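Local structure of 4-aminobutyrate transaminase (Acinetobacter baumannii, 6WOP) at residues Gly138-Ser143 / Met147-Lys152; Phe168-Pro173 / Ile185-Asp190; Asp190-Asp195 / Asp231-Leu236. The protein probably catalyses the pyridoxal 5'-phosphate-dependent transfer of the amino group of 4-aminobutyrate to 2-oxoglutarate, as a class-III aminotransferase. One frame throughout, in Å; residues are numbered along the deposited sequence.

Interaction 1 of 3, residues Gly138-Ser143 / Met147-Lys152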
ATOM      1  N   GLY A 138     -17.913 -11.132  -3.996  1.00 22.09           N
ATOM      2  CA  GLY A 138     -18.245 -10.887  -2.608  1.00 20.80           C
ATOM      3  C   GLY A 138     -18.555  -9.410  -2.422  1.00 21.51           C
ATOM      4  O   GLY A 138     -18.039  -8.551  -3.153  1.00 18.11           O
ATOM      5  N   PHE A 139     -19.459  -9.087  -1.479  1.00 17.73           N
ATOM      6  CA  PHE A 139     -19.709  -7.667  -1.238  1.00 15.86           C
ATOM      7  C   PHE A 139     -19.620  -7.402   0.251  1.00 16.93           C
ATOM      8  O   PHE A 139     -20.335  -8.043   1.026  1.00 18.00           O
ATOM      9  CB  PHE A 139     -21.066  -7.185  -1.758  1.00 18.41           C
ATOM     10  CG  PHE A 139     -21.252  -5.697  -1.538  1.00 18.36           C
ATOM     11  CD1 PHE A 139     -21.761  -5.227  -0.317  1.00 20.09           C
ATOM     12  CD2 PHE A 139     -20.901  -4.777  -2.512  1.00 21.38           C
ATOM     13  CE1 PHE A 139     -21.890  -3.864  -0.074  1.00 22.88           C
ATOM     14  CE2 PHE A 139     -21.064  -3.403  -2.271  1.00 25.26           C
ATOM     15  CZ  PHE A 139     -21.523  -2.955  -1.046  1.00 22.39           C
ATOM     16  N   HIS A 140     -18.784  -6.422   0.654  1.00 13.90           N
ATOM     17  CA  HIS A 140     -18.446  -6.253   2.066  1.00 12.87           C
ATOM     18  C   HIS A 140     -18.528  -4.825   2.568  1.00 16.30           C
ATOM     19  O   HIS A 140     -18.412  -4.624   3.778  1.00 17.86           O
ATOM     20  CB  HIS A 140     -17.004  -6.813   2.324  1.00 16.33           C
ATOM     21  CG  HIS A 140     -16.893  -8.274   2.009  1.00 17.91           C
ATOM     22  ND1 HIS A 140     -17.667  -9.230   2.650  1.00 16.50           N
ATOM     23  CD2 HIS A 140     -16.187  -8.937   1.038  1.00 18.09           C
ATOM     24  CE1 HIS A 140     -17.389 -10.421   2.125  1.00 17.69           C
ATOM     25  NE2 HIS A 140     -16.491 -10.273   1.147  1.00 16.92           N
ATOM     26  N   GLY A 141     -18.730  -3.835   1.696  1.00 16.58           N
ATOM     27  CA  GLY A 141     -18.936  -2.469   2.174  1.00 17.82           C
ATOM     28  C   GLY A 141     -18.242  -1.461   1.272  1.00 20.20           C
ATOM     29  O   GLY A 141     -17.578  -1.844   0.300  1.00 19.01           O
ATOM     30  N   ARG A 142     -18.350  -0.169   1.612  1.00 16.27           N
ATOM     31  CA  ARG A 142     -17.924   0.892   0.724  1.00 15.51           C
ATOM     32  C   ARG A 142     -16.788   1.731   1.305  1.00 16.51           C
ATOM     33  O   ARG A 142     -16.509   2.810   0.785  1.00 18.00           O
ATOM     34  CB  ARG A 142     -19.139   1.764   0.409  1.00 14.91           C
ATOM     35  CG  ARG A 142     -20.170   1.062  -0.459  1.00 17.18           C
ATOM     36  CD  ARG A 142     -21.368   2.078  -0.681  1.00 20.28           C
ATOM     37  NE  ARG A 142     -22.421   1.547  -1.555  1.00 23.43           N
ATOM     38  CZ  ARG A 142     -22.414   1.736  -2.877  1.00 30.58           C
ATOM     39  NH1 ARG A 142     -21.373   2.394  -3.468  1.00 23.40           N
ATOM     40  NH2 ARG A 142     -23.440   1.272  -3.607  1.00 36.55           N
ATOM     41  N   SER A 143     -16.151   1.289   2.390  1.00 13.90           N
ATOM     42  CA  SER A 143     -14.937   1.880   2.936  1.00 14.49           C
ATOM     43  C   SER A 143     -13.783   1.529   1.969  1.00 16.10           C
ATOM     44  O   SER A 143     -13.939   0.722   1.038  1.00 16.41           O
ATOM     45  CB  SER A 143     -14.698   1.356   4.371  1.00 16.40           C
ATOM     46  OG  SER A 143     -14.088   0.062   4.296  1.00 18.55           O
ATOM     47  N   MET A 147     -14.124  -1.852   0.308  1.00 13.97           N
ATOM     48  CA  MET A 147     -14.209  -1.837  -1.155  1.00 16.20           C
ATOM     49  C   MET A 147     -13.161  -2.764  -1.756  1.00 16.44           C
ATOM     50  O   MET A 147     -13.417  -3.417  -2.771  1.00 16.37           O
ATOM     51  CB  MET A 147     -13.938  -0.414  -1.718  1.00 16.87           C
ATOM     52  CG  MET A 147     -15.117   0.456  -1.710  1.00 18.98           C
ATOM     53  SD  MET A 147     -14.630   2.008  -2.643  1.00 24.50           S
ATOM     54  CE  MET A 147     -13.666   2.926  -1.458  1.00 21.05           C
ATOM     55  N   ALA A 148     -11.953  -2.754  -1.201  1.00 17.57           N
ATOM     56  CA  ALA A 148     -10.914  -3.663  -1.700  1.00 17.13           C
ATOM     57  C   ALA A 148     -11.352  -5.107  -1.510  1.00 17.44           C
ATOM     58  O   ALA A 148     -11.155  -5.948  -2.374  1.00 17.36           O
ATOM     59  CB  ALA A 148      -9.583  -3.411  -0.948  1.00 16.01           C
ATOM     60  N   MET A 149     -11.984  -5.407  -0.385  1.00 12.95           N
ATOM     61  CA  MET A 149     -12.476  -6.763  -0.143  1.00 12.84           C
ATOM     62  C   MET A 149     -13.607  -7.139  -1.092  1.00 16.17           C
ATOM     63  O   MET A 149     -13.694  -8.298  -1.536  1.00 14.76           O
ATOM     64  CB  MET A 149     -12.949  -6.855   1.323  1.00 12.55           C
ATOM     65  CG  MET A 149     -11.770  -6.811   2.266  1.00 15.81           C
ATOM     66  SD  MET A 149     -12.338  -6.615   4.032  1.00 17.17           S
ATOM     67  CE  MET A 149     -13.071  -8.256   4.286  1.00 14.47           C
ATOM     68  N   THR A 150     -14.500  -6.184  -1.375  1.00 15.44           N
ATOM     69  CA  THR A 150     -15.594  -6.388  -2.317  1.00 13.71           C
ATOM     70  C   THR A 150     -15.045  -6.790  -3.686  1.00 16.62           C
ATOM     71  O   THR A 150     -14.132  -6.126  -4.211  1.00 17.51           O
ATOM     72  CB  THR A 150     -16.421  -5.082  -2.386  1.00 16.48           C
ATOM     73  OG1 THR A 150     -17.097  -4.943  -1.106  1.00 14.26           O
ATOM     74  CG2 THR A 150     -17.416  -5.082  -3.574  1.00 17.64           C
ATOM     75  N   GLY A 151     -15.651  -7.849  -4.280  1.00 15.86           N
ATOM     76  CA  GLY A 151     -15.095  -8.474  -5.476  1.00 15.55           C
ATOM     77  C   GLY A 151     -15.859  -8.036  -6.702  1.00 16.99           C
ATOM     78  O   GLY A 151     -16.247  -8.840  -7.542  1.00 18.71           O
ATOM     79  N   LYS A 152     -16.139  -6.762  -6.784  1.00 15.46           N
ATOM     80  CA  LYS A 152     -16.802  -6.184  -7.919  1.00 16.83           C
ATOM     81  C   LYS A 152     -16.290  -4.762  -8.059  1.00 22.25           C
ATOM     82  O   LYS A 152     -16.502  -3.969  -7.224  1.00 21.40           O
ATOM     83  CB  LYS A 152     -18.315  -6.264  -7.728  1.00 22.08           C
ATOM     84  CG  LYS A 152     -19.131  -5.773  -8.894  1.00 29.00           C
ATOM     85  CD  LYS A 152     -20.569  -6.236  -8.840  1.00 35.89           C
ATOM     86  CE  LYS A 152     -21.479  -5.468  -9.791  1.00 41.25           C
ATOM     87  NZ  LYS A 152     -22.854  -6.025  -9.742  1.00 40.70           N
TER
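The Gly-Phe-His-Gly-Arg loop of this class-III aminotransferase, residues 138-142, leads from strand 131-135 into helix 144-149 and packs against the far end of that same short helix. Thr150, the first residue to leave helical geometry, takes the central place. Its OG1 accepts His140 N at 2.9 Å with an N-H...O angle of 160°, and a longer, weak bond comes from Gly141 N. The same hydroxyl also bonds to Thr146 O in the preceding turn. The chi1 of -69° sets Thr150 OG1 beside its own backbone N and leaves CG2 anti to that N, alongside Phe139, 3.7 Å from Phe139 CD2. OG1 itself stands above one face of the Phe139 ring, offset toward the rim. One residue on, Gly151 N bonds almost straight to Gly138 O (2.7 Å, 170°), and Thr150 CA-H approaches that oxygen too. His140 presents its ring edge to the backbone of Met149, with CD2 3.6 Å from Met149 O, while ND1 bonds to Asp240. At the other end, Met147 N bonds to Ser143 O at 2.7 Å, closing the first turn after the N-cap. One buried hydroxyl, donating to Thr146 O, thus accepts one good and one weak bond from consecutive loop amides, so the loop and the helix end share its hydrogen-bonding capacity.

Interaction 2 of 3, residues Phe168-Pro173 / Ile185-Asp190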
ATOM      1  N   PHE A 168      -6.736 -10.006  -1.564  1.00 15.66           N
ATOM      2  CA  PHE A 168      -6.742 -10.746  -2.821  1.00 14.73           C
ATOM      3  C   PHE A 168      -8.051 -11.498  -2.969  1.00 16.94           C
ATOM      4  O   PHE A 168      -8.633 -11.914  -1.975  1.00 19.32           O
ATOM      5  CB  PHE A 168      -5.500 -11.735  -2.855  1.00 16.22           C
ATOM      6  CG  PHE A 168      -4.192 -10.968  -2.798  1.00 18.47           C
ATOM      7  CD1 PHE A 168      -3.738 -10.268  -3.933  1.00 19.03           C
ATOM      8  CD2 PHE A 168      -3.475 -10.888  -1.615  1.00 18.41           C
ATOM      9  CE1 PHE A 168      -2.530  -9.486  -3.852  1.00 17.36           C
ATOM     10  CE2 PHE A 168      -2.312 -10.134  -1.532  1.00 18.42           C
ATOM     11  CZ  PHE A 168      -1.847  -9.440  -2.651  1.00 17.23           C
ATOM     12  N   HIS A 169      -8.466 -11.761  -4.216  1.00 19.80           N
ATOM     13  CA  HIS A 169      -9.735 -12.453  -4.466  1.00 16.34           C
ATOM     14  C   HIS A 169      -9.553 -13.848  -5.037  1.00 22.74           C
ATOM     15  O   HIS A 169      -8.926 -14.029  -6.104  1.00 19.33           O
ATOM     16  CB  HIS A 169     -10.578 -11.626  -5.421  1.00 16.50           C
ATOM     17  CG  HIS A 169     -10.995 -10.315  -4.829  1.00 19.44           C
ATOM     18  ND1 HIS A 169     -10.230  -9.174  -4.955  1.00 17.55           N
ATOM     19  CD2 HIS A 169     -12.068  -9.974  -4.068  1.00 19.31           C
ATOM     20  CE1 HIS A 169     -10.820  -8.170  -4.312  1.00 17.79           C
ATOM     21  NE2 HIS A 169     -11.933  -8.630  -3.758  1.00 18.70           N
ATOM     22  N   ALA A 170     -10.182 -14.825  -4.384  1.00 22.26           N
ATOM     23  CA  ALA A 170     -10.288 -16.186  -4.926  1.00 22.47           C
ATOM     24  C   ALA A 170     -11.641 -16.385  -5.628  1.00 22.44           C
ATOM     25  O   ALA A 170     -12.510 -15.497  -5.591  1.00 17.77           O
ATOM     26  CB  ALA A 170     -10.098 -17.202  -3.790  1.00 21.18           C
ATOM     27  N   ARG A 171     -11.826 -17.567  -6.211  1.00 20.78           N
ATOM     28  CA  ARG A 171     -13.071 -17.909  -6.846  1.00 20.23           C
ATOM     29  C   ARG A 171     -14.029 -18.553  -5.864  1.00 23.10           C
ATOM     30  O   ARG A 171     -13.707 -19.535  -5.268  1.00 22.19           O
ATOM     31  CB  ARG A 171     -12.895 -18.950  -7.963  1.00 24.98           C
ATOM     32  CG  ARG A 171     -11.692 -18.803  -8.826  1.00 29.37           C
ATOM     33  CD  ARG A 171     -11.776 -17.636  -9.739  1.00 33.76           C
ATOM     34  NE  ARG A 171     -11.734 -16.299  -9.155  1.00 34.43           N
ATOM     35  CZ  ARG A 171     -10.658 -15.638  -8.752  1.00 36.25           C
ATOM     36  NH1 ARG A 171      -9.452 -16.184  -8.775  1.00 36.71           N
ATOM     37  NH2 ARG A 171     -10.807 -14.451  -8.266  1.00 31.27           N
ATOM     38  N   TYR A 172     -15.200 -17.977  -5.721  1.00 20.63           N
ATOM     39  CA  TYR A 172     -16.249 -18.601  -4.943  1.00 19.50           C
ATOM     40  C   TYR A 172     -16.789 -19.833  -5.671  1.00 21.79           C
ATOM     41  O   TYR A 172     -16.982 -19.798  -6.893  1.00 22.21           O
ATOM     42  CB  TYR A 172     -17.369 -17.582  -4.740  1.00 17.02           C
ATOM     43  CG  TYR A 172     -18.309 -17.870  -3.591  1.00 17.01           C
ATOM     44  CD1 TYR A 172     -18.037 -17.401  -2.336  1.00 17.63           C
ATOM     45  CD2 TYR A 172     -19.486 -18.633  -3.786  1.00 18.49           C
ATOM     46  CE1 TYR A 172     -18.899 -17.598  -1.311  1.00 21.10           C
ATOM     47  CE2 TYR A 172     -20.339 -18.852  -2.741  1.00 20.42           C
ATOM     48  CZ  TYR A 172     -20.048 -18.322  -1.513  1.00 23.75           C
ATOM     49  OH  TYR A 172     -20.947 -18.506  -0.464  1.00 22.75           O
ATOM     50  N   PRO A 173     -17.105 -20.913  -4.943  1.00 22.72           N
ATOM     51  CA  PRO A 173     -17.604 -22.144  -5.569  1.00 22.49           C
ATOM     52  C   PRO A 173     -19.037 -21.969  -6.049  1.00 21.41           C
ATOM     53  O   PRO A 173     -19.939 -21.619  -5.257  1.00 20.27           O
ATOM     54  CB  PRO A 173     -17.511 -23.176  -4.429  1.00 24.79           C
ATOM     55  CG  PRO A 173     -17.576 -22.347  -3.165  1.00 22.50           C
ATOM     56  CD  PRO A 173     -16.811 -21.104  -3.507  1.00 22.91           C
ATOM     57  N   ILE A 185     -11.041 -24.093  -4.124  1.00 23.95           N
ATOM     58  CA  ILE A 185      -9.979 -24.308  -3.159  1.00 20.96           C
ATOM     59  C   ILE A 185      -8.632 -24.097  -3.835  1.00 20.77           C
ATOM     60  O   ILE A 185      -7.736 -23.432  -3.299  1.00 21.95           O
ATOM     61  CB  ILE A 185     -10.104 -25.726  -2.551  1.00 24.89           C
ATOM     62  CG1 ILE A 185     -11.281 -25.809  -1.557  1.00 24.12           C
ATOM     63  CG2 ILE A 185      -8.808 -26.153  -1.802  1.00 24.57           C
ATOM     64  CD1 ILE A 185     -11.079 -25.034  -0.318  1.00 23.23           C
ATOM     65  N   GLU A 186      -8.495 -24.590  -5.057  1.00 23.11           N
ATOM     66  CA  GLU A 186      -7.234 -24.403  -5.779  1.00 24.71           C
ATOM     67  C   GLU A 186      -6.915 -22.935  -5.961  1.00 25.68           C
ATOM     68  O   GLU A 186      -5.737 -22.547  -5.884  1.00 22.91           O
ATOM     69  CB  GLU A 186      -7.302 -25.117  -7.139  1.00 28.21           C
ATOM     70  CG  GLU A 186      -6.068 -25.080  -7.922  1.00 37.66           C
ATOM     71  CD  GLU A 186      -6.125 -25.975  -9.173  1.00 45.43           C
ATOM     72  OE1 GLU A 186      -6.946 -26.932  -9.182  1.00 46.54           O
ATOM     73  OE2 GLU A 186      -5.352 -25.697 -10.137  1.00 46.67           O
ATOM     74  N   SER A 187      -7.950 -22.079  -6.179  1.00 21.85           N
ATOM     75  CA  SER A 187      -7.669 -20.641  -6.361  1.00 23.81           C
ATOM     76  C   SER A 187      -7.173 -19.987  -5.075  1.00 20.54           C
ATOM     77  O   SER A 187      -6.320 -19.099  -5.123  1.00 19.54           O
ATOM     78  CB  SER A 187      -8.908 -19.923  -6.887  1.00 25.20           C
ATOM     79  OG  SER A 187      -9.819 -19.700  -5.818  1.00 26.09           O
ATOM     80  N   VAL A 188      -7.648 -20.443  -3.901  1.00 19.42           N
ATOM     81  CA  VAL A 188      -7.060 -19.983  -2.629  1.00 16.72           C
ATOM     82  C   VAL A 188      -5.581 -20.394  -2.527  1.00 19.29           C
ATOM     83  O   VAL A 188      -4.677 -19.605  -2.184  1.00 19.75           O
ATOM     84  CB  VAL A 188      -7.896 -20.539  -1.466  1.00 18.11           C
ATOM     85  CG1 VAL A 188      -7.284 -20.109  -0.141  1.00 17.00           C
ATOM     86  CG2 VAL A 188      -9.371 -19.988  -1.611  1.00 16.01           C
ATOM     87  N   GLU A 189      -5.298 -21.637  -2.854  1.00 19.34           N
ATOM     88  CA  GLU A 189      -3.919 -22.077  -2.764  1.00 20.08           C
ATOM     89  C   GLU A 189      -3.028 -21.324  -3.764  1.00 23.30           C
ATOM     90  O   GLU A 189      -1.832 -21.124  -3.506  1.00 26.18           O
ATOM     91  CB  GLU A 189      -3.862 -23.603  -2.974  1.00 22.69           C
ATOM     92  CG  GLU A 189      -4.662 -24.345  -1.870  1.00 27.28           C
ATOM     93  CD  GLU A 189      -4.841 -25.820  -2.124  1.00 35.75           C
ATOM     94  OE1 GLU A 189      -4.901 -26.245  -3.326  1.00 36.48           O
ATOM     95  OE2 GLU A 189      -4.918 -26.562  -1.102  1.00 37.18           O
ATOM     96  N   ASP A 190      -3.557 -20.966  -4.937  1.00 25.29           N
ATOM     97  CA  ASP A 190      -2.744 -20.174  -5.866  1.00 25.26           C
ATOM     98  C   ASP A 190      -2.421 -18.807  -5.260  1.00 21.37           C
ATOM     99  O   ASP A 190      -1.367 -18.234  -5.529  1.00 18.20           O
ATOM    100  CB  ASP A 190      -3.491 -19.986  -7.201  1.00 22.55           C
ATOM    101  CG  ASP A 190      -3.611 -21.281  -8.024  1.00 24.86           C
ATOM    102  OD1 ASP A 190      -2.925 -22.320  -7.709  1.00 24.30           O
ATOM    103  OD2 ASP A 190      -4.403 -21.258  -9.014  1.00 24.99           O
TER
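The backbones approach most closely at Ala170, whose CA lies 5.4 Å from Ser187 CA on helix 181-194. The one hydrogen bond between the segments forms here: Arg171 N donates to Ser187 OG at 3.0 Å, and the angle of 167° makes it nearly linear. Ser187 holds its OG between its own backbone N and carbonyl carbon (chi1 78°), a rotamer that serves both neighbours, since the hydroxyl also donates to Ala184 O one turn back in the helix. The hydroxyl proton thus goes to Ala184 O, and OG acts as acceptor for Arg171 N. Ala170 CB sits next to this bond, 3.2 Å from Ser187 OG and 3.6 Å from Val188 CG2, so the small methyl meets one polar and one apolar atom of consecutive helix residues. Arg171 adds an aliphatic touch, its CG lying 3.6 Å from Ser187 CB. Beyond CG the arginine chain bends at chi2 and again at chi3, curling the guanidinium back toward the preceding residues. There NH2 reaches His169 O at 2.9 Å from well above the carbonyl plane, and it also makes a salt bridge with Glu194 of the third subunit. His169, whose CB points away from the helix, bonds through ND1 to Asp195 of that same subunit. Strand 167-170 is the outermost of its sheet within the chain, pairing with strand 131-135; helix 181-194 then leads to parallel strand 201-206 beyond that neighbour. The contact thus lies at the start of a beta-alpha-beta crossover, with the helix packed on one face of the mixed seven-stranded sheet.

Interaction 3 of 3, residues Asp190-Asp195 / Asp231-Leu236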
ATOM      1  N   ASP A 190      -3.557 -20.966  -4.937  1.00 25.29           N
ATOM      2  CA  ASP A 190      -2.744 -20.174  -5.866  1.00 25.26           C
ATOM      3  C   ASP A 190      -2.421 -18.807  -5.260  1.00 21.37           C
ATOM      4  O   ASP A 190      -1.367 -18.234  -5.529  1.00 18.20           O
ATOM      5  CB  ASP A 190      -3.491 -19.986  -7.201  1.00 22.55           C
ATOM      6  CG  ASP A 190      -3.611 -21.281  -8.024  1.00 24.86           C
ATOM      7  OD1 ASP A 190      -2.925 -22.320  -7.709  1.00 24.30           O
ATOM      8  OD2 ASP A 190      -4.403 -21.258  -9.014  1.00 24.99           O
ATOM      9  N   ILE A 191      -3.350 -18.231  -4.488  1.00 19.45           N
ATOM     10  CA  ILE A 191      -3.039 -16.969  -3.807  1.00 17.24           C
ATOM     11  C   ILE A 191      -1.844 -17.165  -2.870  1.00 17.63           C
ATOM     12  O   ILE A 191      -0.916 -16.341  -2.835  1.00 19.79           O
ATOM     13  CB  ILE A 191      -4.293 -16.464  -3.050  1.00 14.81           C
ATOM     14  CG1 ILE A 191      -5.325 -15.931  -4.087  1.00 14.67           C
ATOM     15  CG2 ILE A 191      -3.929 -15.303  -2.054  1.00 15.27           C
ATOM     16  CD1 ILE A 191      -6.688 -15.598  -3.449  1.00 14.83           C
ATOM     17  N   PHE A 192      -1.850 -18.253  -2.083  1.00 17.74           N
ATOM     18  CA  PHE A 192      -0.686 -18.530  -1.225  1.00 18.14           C
ATOM     19  C   PHE A 192       0.568 -18.680  -2.061  1.00 19.40           C
ATOM     20  O   PHE A 192       1.684 -18.316  -1.626  1.00 19.11           O
ATOM     21  CB  PHE A 192      -0.875 -19.826  -0.442  1.00 18.16           C
ATOM     22  CG  PHE A 192      -2.012 -19.805   0.532  1.00 17.58           C
ATOM     23  CD1 PHE A 192      -2.375 -18.660   1.162  1.00 18.87           C
ATOM     24  CD2 PHE A 192      -2.671 -20.983   0.839  1.00 19.96           C
ATOM     25  CE1 PHE A 192      -3.411 -18.651   2.115  1.00 21.24           C
ATOM     26  CE2 PHE A 192      -3.715 -20.988   1.779  1.00 23.25           C
ATOM     27  CZ  PHE A 192      -4.072 -19.817   2.413  1.00 21.90           C
ATOM     28  N   SER A 193       0.434 -19.353  -3.220  1.00 18.95           N
ATOM     29  CA  SER A 193       1.616 -19.658  -4.009  1.00 26.49           C
ATOM     30  C   SER A 193       2.169 -18.433  -4.714  1.00 20.70           C
ATOM     31  O   SER A 193       3.339 -18.433  -5.068  1.00 20.32           O
ATOM     32  CB  SER A 193       1.321 -20.714  -5.092  1.00 34.50           C
ATOM     33  OG  SER A 193       0.955 -21.942  -4.522  1.00 41.82           O
ATOM     34  N   GLU A 194       1.329 -17.458  -5.024  1.00 20.13           N
ATOM     35  CA  GLU A 194       1.668 -16.375  -5.945  1.00 20.24           C
ATOM     36  C   GLU A 194       1.673 -14.995  -5.320  1.00 19.00           C
ATOM     37  O   GLU A 194       2.463 -14.148  -5.773  1.00 18.18           O
ATOM     38  CB  GLU A 194       0.678 -16.351  -7.133  1.00 18.53           C
ATOM     39  CG  GLU A 194       0.741 -17.712  -7.923  1.00 20.17           C
ATOM     40  CD  GLU A 194      -0.409 -17.888  -8.917  1.00 24.38           C
ATOM     41  OE1 GLU A 194      -1.254 -16.973  -9.057  1.00 23.88           O
ATOM     42  OE2 GLU A 194      -0.464 -18.954  -9.537  1.00 23.83           O
ATOM     43  N   ASP A 195       0.741 -14.716  -4.398  1.00 18.51           N
ATOM     44  CA  ASP A 195       0.460 -13.368  -3.914  1.00 21.06           C
ATOM     45  C   ASP A 195       0.973 -13.122  -2.505  1.00 20.61           C
ATOM     46  O   ASP A 195       1.532 -12.041  -2.199  1.00 16.99           O
ATOM     47  CB  ASP A 195      -1.065 -13.104  -3.927  1.00 22.34           C
ATOM     48  CG  ASP A 195      -1.620 -12.943  -5.330  1.00 27.63           C
ATOM     49  OD1 ASP A 195      -1.250 -11.949  -6.001  1.00 27.10           O
ATOM     50  OD2 ASP A 195      -2.396 -13.822  -5.769  1.00 25.99           O
ATOM     51  N   ASP A 231      -7.034 -23.833   9.620  1.00 23.15           N
ATOM     52  CA  ASP A 231      -6.478 -24.412  10.842  1.00 23.76           C
ATOM     53  C   ASP A 231      -5.015 -24.767  10.643  1.00 26.07           C
ATOM     54  O   ASP A 231      -4.183 -24.558  11.539  1.00 27.09           O
ATOM     55  CB  ASP A 231      -7.222 -25.683  11.255  1.00 26.05           C
ATOM     56  CG  ASP A 231      -8.690 -25.430  11.647  1.00 29.71           C
ATOM     57  OD1 ASP A 231      -9.119 -24.273  11.860  1.00 31.32           O
ATOM     58  OD2 ASP A 231      -9.426 -26.428  11.698  1.00 32.42           O
ATOM     59  N   LYS A 232      -4.713 -25.267   9.496  1.00 24.83           N
ATOM     60  CA  LYS A 232      -3.375 -25.662   9.160  1.00 26.32           C
ATOM     61  C   LYS A 232      -2.404 -24.494   9.166  1.00 25.63           C
ATOM     62  O   LYS A 232      -1.279 -24.635   9.530  1.00 26.16           O
ATOM     63  CB  LYS A 232      -3.433 -26.296   7.800  1.00 30.70           C
ATOM     64  CG  LYS A 232      -2.164 -26.767   7.220  1.00 40.92           C
ATOM     65  CD  LYS A 232      -2.427 -27.138   5.783  1.00 47.08           C
ATOM     66  CE  LYS A 232      -1.195 -27.723   5.143  1.00 53.14           C
ATOM     67  NZ  LYS A 232      -1.519 -28.408   3.870  1.00 54.99           N
ATOM     68  N   HIS A 233      -2.873 -23.341   8.737  1.00 23.08           N
ATOM     69  CA  HIS A 233      -2.012 -22.157   8.621  1.00 24.37           C
ATOM     70  C   HIS A 233      -2.222 -21.098   9.703  1.00 24.14           C
ATOM     71  O   HIS A 233      -1.601 -20.029   9.618  1.00 21.73           O
ATOM     72  CB  HIS A 233      -2.220 -21.519   7.241  1.00 24.02           C
ATOM     73  CG  HIS A 233      -1.781 -22.413   6.120  1.00 26.01           C
ATOM     74  ND1 HIS A 233      -0.515 -22.962   6.055  1.00 28.07           N
ATOM     75  CD2 HIS A 233      -2.429 -22.827   5.004  1.00 27.87           C
ATOM     76  CE1 HIS A 233      -0.408 -23.699   4.956  1.00 26.50           C
ATOM     77  NE2 HIS A 233      -1.555 -23.631   4.299  1.00 29.99           N
ATOM     78  N   GLY A 234      -3.083 -21.344  10.699  1.00 24.15           N
ATOM     79  CA  GLY A 234      -3.305 -20.337  11.711  1.00 25.43           C
ATOM     80  C   GLY A 234      -4.066 -19.132  11.208  1.00 24.90           C
ATOM     81  O   GLY A 234      -3.991 -18.074  11.822  1.00 22.29           O
ATOM     82  N   ILE A 235      -4.803 -19.264  10.107  1.00 17.38           N
ATOM     83  CA  ILE A 235      -5.579 -18.159   9.544  1.00 16.56           C
ATOM     84  C   ILE A 235      -6.969 -18.166  10.200  1.00 16.97           C
ATOM     85  O   ILE A 235      -7.516 -19.250  10.431  1.00 18.86           O
ATOM     86  CB  ILE A 235      -5.692 -18.325   8.016  1.00 16.30           C
ATOM     87  CG1 ILE A 235      -4.281 -18.323   7.353  1.00 17.48           C
ATOM     88  CG2 ILE A 235      -6.624 -17.229   7.415  1.00 19.82           C
ATOM     89  CD1 ILE A 235      -4.298 -18.853   5.971  1.00 16.61           C
ATOM     90  N   LEU A 236      -7.583 -16.989  10.431  1.00 16.96           N
ATOM     91  CA  LEU A 236      -8.980 -16.985  10.887  1.00 16.76           C
ATOM     92  C   LEU A 236     -10.010 -17.097   9.766  1.00 20.18           C
ATOM     93  O   LEU A 236      -9.865 -16.518   8.690  1.00 19.88           O
ATOM     94  CB  LEU A 236      -9.305 -15.705  11.668  1.00 17.41           C
ATOM     95  CG  LEU A 236      -8.434 -15.640  12.932  1.00 17.87           C
ATOM     96  CD1 LEU A 236      -8.570 -14.244  13.544  1.00 20.20           C
ATOM     97  CD2 LEU A 236      -8.752 -16.743  14.024  1.00 20.60           C
TER
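Phe192 carries the whole contact with His233 and Ile235, and the residues before and after it on helix 181-194 turn elsewhere. Ile191, one step earlier, packs on Phe168 and Ala170 of the edge strand. At Phe192 the CB points toward the other segment, and chi1 of -64° places CG beside the backbone N, sending the ring to the end of helix 220-233 and the turn after it. Its CZ meets Ile235 CD1 at 3.7 Å, the two side chains arriving from opposite directions, while CE2 comes within 3.9 Å of His233 CD2. The phenyl and imidazole planes stand at 73° with centroids 5.3 Å apart, an oblique approach. Both partners flank Gly234, which ends helix 220-233 in a Schellman motif with phi of 70° and hands the chain to strand 236-240. Val201, at the start of strand 201-206, is packed by Phe192 and Ile235 alike, placing the ring between two neighbouring helices over the sheet. The C-terminal turn of the first segment also faces the third subunit: Phe192 O accepts a bond from Thr153 of that subunit, and Glu194 O one from Lys157 of that subunit.

All three contacts are buried, but interaction 1 lies deepest, its centre about 12 Å from that of the chain, against about 22 Å for interaction 2 and 26 Å for interaction 3. The chemistry differs: backbone amides and a shared hydroxyl dominate the first, one hydrogen bond with small apolar touches makes the second, and the third consists of van der Waals packing, with partly exposed His233 at its margin. Interactions 2 and 3 both use helix 181-194 and have Asp190 in common, though it touches across neither; they meet where Ile191 CD1 reaches Ala170 N at 3.7 Å. Interaction 1 connects to interaction 2 through a probable hydrogen bond, Met149 O to His169 NE2 (2.9 Å). It has no direct touch with interaction 3.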